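Local coordinates for DegV family protein (Eubacterium eligens, PDB 3FDJ), which is of unknown function but probably binds a fatty acid or similar lipid, at residues L126-Q131 with G144-Y149. Numbering follows the deposited sequence.
Sequences LEQLQQ and GAIDAY
I146 meets L129 and Q128 mainly through CG1 and its terminal CD1. Its CB bond points at helix 120-134, and CG1 lies anti to the backbone N, which turns this branch toward L129. L129 starts less directly, but its CD2 swings in and rests 3.9 Å from I146 CG1. The two side chains cross at about a right angle. I146 CD1 also reaches Q128 CB at 3.9 Å. L129 and I146 are buried, while Q128 and Y149 are partly exposed. L129 lies against F79 and V81 of strand 77-82, and both L129 and I146 touch I113 of strand 109-114.

One turn later, the CB bond of Y149 also points at helix 120-134. One face of its ring takes the side chain of Q128. Q128 CG sits 3.5 Å from the centroid of the Y149 ring and only 2° off the ring normal, a CH-pi contact. The Q128 chain bends at chi2, which lays the amide over the same face, on its CD1-CE1 side. The amide and ring planes are 11° apart, and the amide stacks on the ring with Q128 CD 3.5 Å from Y149 CE1. Q128 OE1 is also 3.5 Å from Y149 CE1. No hydrogen bond joins the two segments. The Y149 hydroxyl hydrogen-bonds to E276 of strand 271-276, linking helix 139-150 to the sheet that holds that strand.

The short axes pass 10.6 Å apart at 138°, nearer antiparallel than parallel. L129 and I146 have the closest CA atoms, at 7.1 Å. The two segments belong to consecutive helices joined by a short link, a helical hairpin. It packs on the sheet containing parallel strands 77-82 and 109-114, in the alpha/beta architecture of the DegV family.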
loop_
_atom_site.group_PDB
_atom_site.type_symbol
_atom_site.label_atom_id
_atom_site.label_comp_id
_atom_site.label_asym_id
_atom_site.label_seq_id
_atom_site.Cartn_x
_atom_site.Cartn_y
_atom_site.Cartn_z
ATOM N N LEU A 126 -9.643 1.911 -2.374
ATOM C CA LEU A 126 -10.627 2.067 -1.292
ATOM C C LEU A 126 -11.450 3.331 -1.478
ATOM O O LEU A 126 -12.676 3.305 -1.313
ATOM C CB LEU A 126 -9.931 2.084 0.060
ATOM C CG LEU A 126 -9.431 0.732 0.521
ATOM C CD1 LEU A 126 -8.377 0.910 1.603
ATOM C CD2 LEU A 126 -10.600 -0.121 1.035
ATOM N N GLU A 127 -10.784 4.426 -1.853
ATOM C CA GLU A 127 -11.489 5.672 -2.077
ATOM C C GLU A 127 -12.448 5.617 -3.272
ATOM O O GLU A 127 -13.479 6.292 -3.280
ATOM C CB GLU A 127 -10.532 6.839 -2.222
ATOM C CG GLU A 127 -9.779 7.193 -0.933
ATOM C CD GLU A 127 -8.881 8.390 -1.119
ATOM O OE1 GLU A 127 -9.236 9.259 -1.955
ATOM O OE2 GLU A 127 -7.843 8.483 -0.434
ATOM N N GLN A 128 -12.090 4.856 -4.295
ATOM C CA GLN A 128 -12.962 4.718 -5.443
ATOM C C GLN A 128 -14.177 3.853 -5.116
ATOM O O GLN A 128 -15.280 4.142 -5.593
ATOM C CB GLN A 128 -12.219 4.175 -6.661
ATOM C CG GLN A 128 -13.047 4.190 -7.928
ATOM C CD GLN A 128 -13.436 5.575 -8.417
ATOM O OE1 GLN A 128 -12.864 6.598 -8.022
ATOM N NE2 GLN A 128 -14.432 5.608 -9.287
ATOM N N LEU A 129 -13.977 2.819 -4.299
ATOM C CA LEU A 129 -15.067 1.988 -3.815
ATOM C C LEU A 129 -16.030 2.889 -3.030
ATOM O O LEU A 129 -17.259 2.857 -3.255
ATOM C CB LEU A 129 -14.562 0.855 -2.942
ATOM C CG LEU A 129 -13.819 -0.274 -3.676
ATOM C CD1 LEU A 129 -13.115 -1.183 -2.655
ATOM C CD2 LEU A 129 -14.797 -1.017 -4.614
ATOM N N GLN A 130 -15.466 3.732 -2.162
ATOM C CA GLN A 130 -16.277 4.655 -1.391
ATOM C C GLN A 130 -17.082 5.590 -2.283
ATOM O O GLN A 130 -18.292 5.747 -2.093
ATOM C CB GLN A 130 -15.398 5.484 -0.454
ATOM C CG GLN A 130 -16.156 6.645 0.189
ATOM C CD GLN A 130 -15.312 7.380 1.201
ATOM O OE1 GLN A 130 -14.106 7.141 1.306
ATOM N NE2 GLN A 130 -15.944 8.254 1.966
ATOM N N GLN A 131 -16.419 6.199 -3.262
ATOM C CA GLN A 131 -17.092 7.093 -4.203
ATOM C C GLN A 131 -18.269 6.405 -4.930
ATOM O O GLN A 131 -19.359 6.983 -5.062
ATOM C CB GLN A 131 -16.108 7.654 -5.228
ATOM C CG GLN A 131 -16.727 8.729 -6.094
ATOM C CD GLN A 131 -15.761 9.283 -7.095
ATOM O OE1 GLN A 131 -14.679 9.764 -6.730
ATOM N NE2 GLN A 131 -16.124 9.201 -8.378
ATOM N N GLY A 144 -17.710 -5.164 -10.738
ATOM C CA GLY A 144 -17.213 -5.143 -12.135
ATOM C C GLY A 144 -16.304 -3.961 -12.426
ATOM O O GLY A 144 -15.239 -4.101 -13.021
ATOM N N ALA A 145 -16.724 -2.797 -11.971
ATOM C CA ALA A 145 -16.120 -1.543 -12.405
ATOM C C ALA A 145 -14.783 -1.252 -11.758
ATOM O O ALA A 145 -13.942 -0.570 -12.367
ATOM C CB ALA A 145 -17.088 -0.386 -12.191
ATOM N N ILE A 146 -14.569 -1.744 -10.538
ATOM C CA ILE A 146 -13.362 -1.411 -9.797
ATOM C C ILE A 146 -12.116 -1.948 -10.521
ATOM O O ILE A 146 -11.079 -1.277 -10.560
ATOM C CB ILE A 146 -13.426 -1.882 -8.316
ATOM C CG1 ILE A 146 -12.273 -1.263 -7.521
ATOM C CG2 ILE A 146 -13.458 -3.418 -8.172
ATOM C CD1 ILE A 146 -12.365 0.310 -7.391
ATOM N N ASP A 147 -12.225 -3.141 -11.109
ATOM C CA ASP A 147 -11.082 -3.714 -11.856
ATOM C C ASP A 147 -10.708 -2.903 -13.094
ATOM O O ASP A 147 -9.527 -2.776 -13.426
ATOM C CB ASP A 147 -11.335 -5.154 -12.204
ATOM C CG ASP A 147 -11.626 -5.974 -10.983
ATOM O OD1 ASP A 147 -10.663 -6.539 -10.405
ATOM O OD2 ASP A 147 -12.797 -5.973 -10.547
ATOM N N ALA A 148 -11.697 -2.314 -13.749
ATOM C CA ALA A 148 -11.431 -1.434 -14.875
ATOM C C ALA A 148 -10.718 -0.152 -14.422
ATOM O O ALA A 148 -9.767 0.308 -15.065
ATOM C CB ALA A 148 -12.745 -1.095 -15.585
ATOM N N TYR A 149 -11.205 0.419 -13.321
ATOM C CA TYR A 149 -10.628 1.620 -12.704
ATOM C C TYR A 149 -9.155 1.407 -12.322
ATOM O O TYR A 149 -8.293 2.284 -12.566
ATOM C CB TYR A 149 -11.469 2.031 -11.488
ATOM C CG TYR A 149 -10.879 3.187 -10.722
ATOM C CD1 TYR A 149 -11.144 4.496 -11.106
ATOM C CD2 TYR A 149 -10.012 2.977 -9.655
ATOM C CE1 TYR A 149 -10.568 5.577 -10.421
ATOM C CE2 TYR A 149 -9.448 4.035 -8.955
ATOM C CZ TYR A 149 -9.735 5.331 -9.333
ATOM O OH TYR A 149 -9.180 6.403 -8.663
#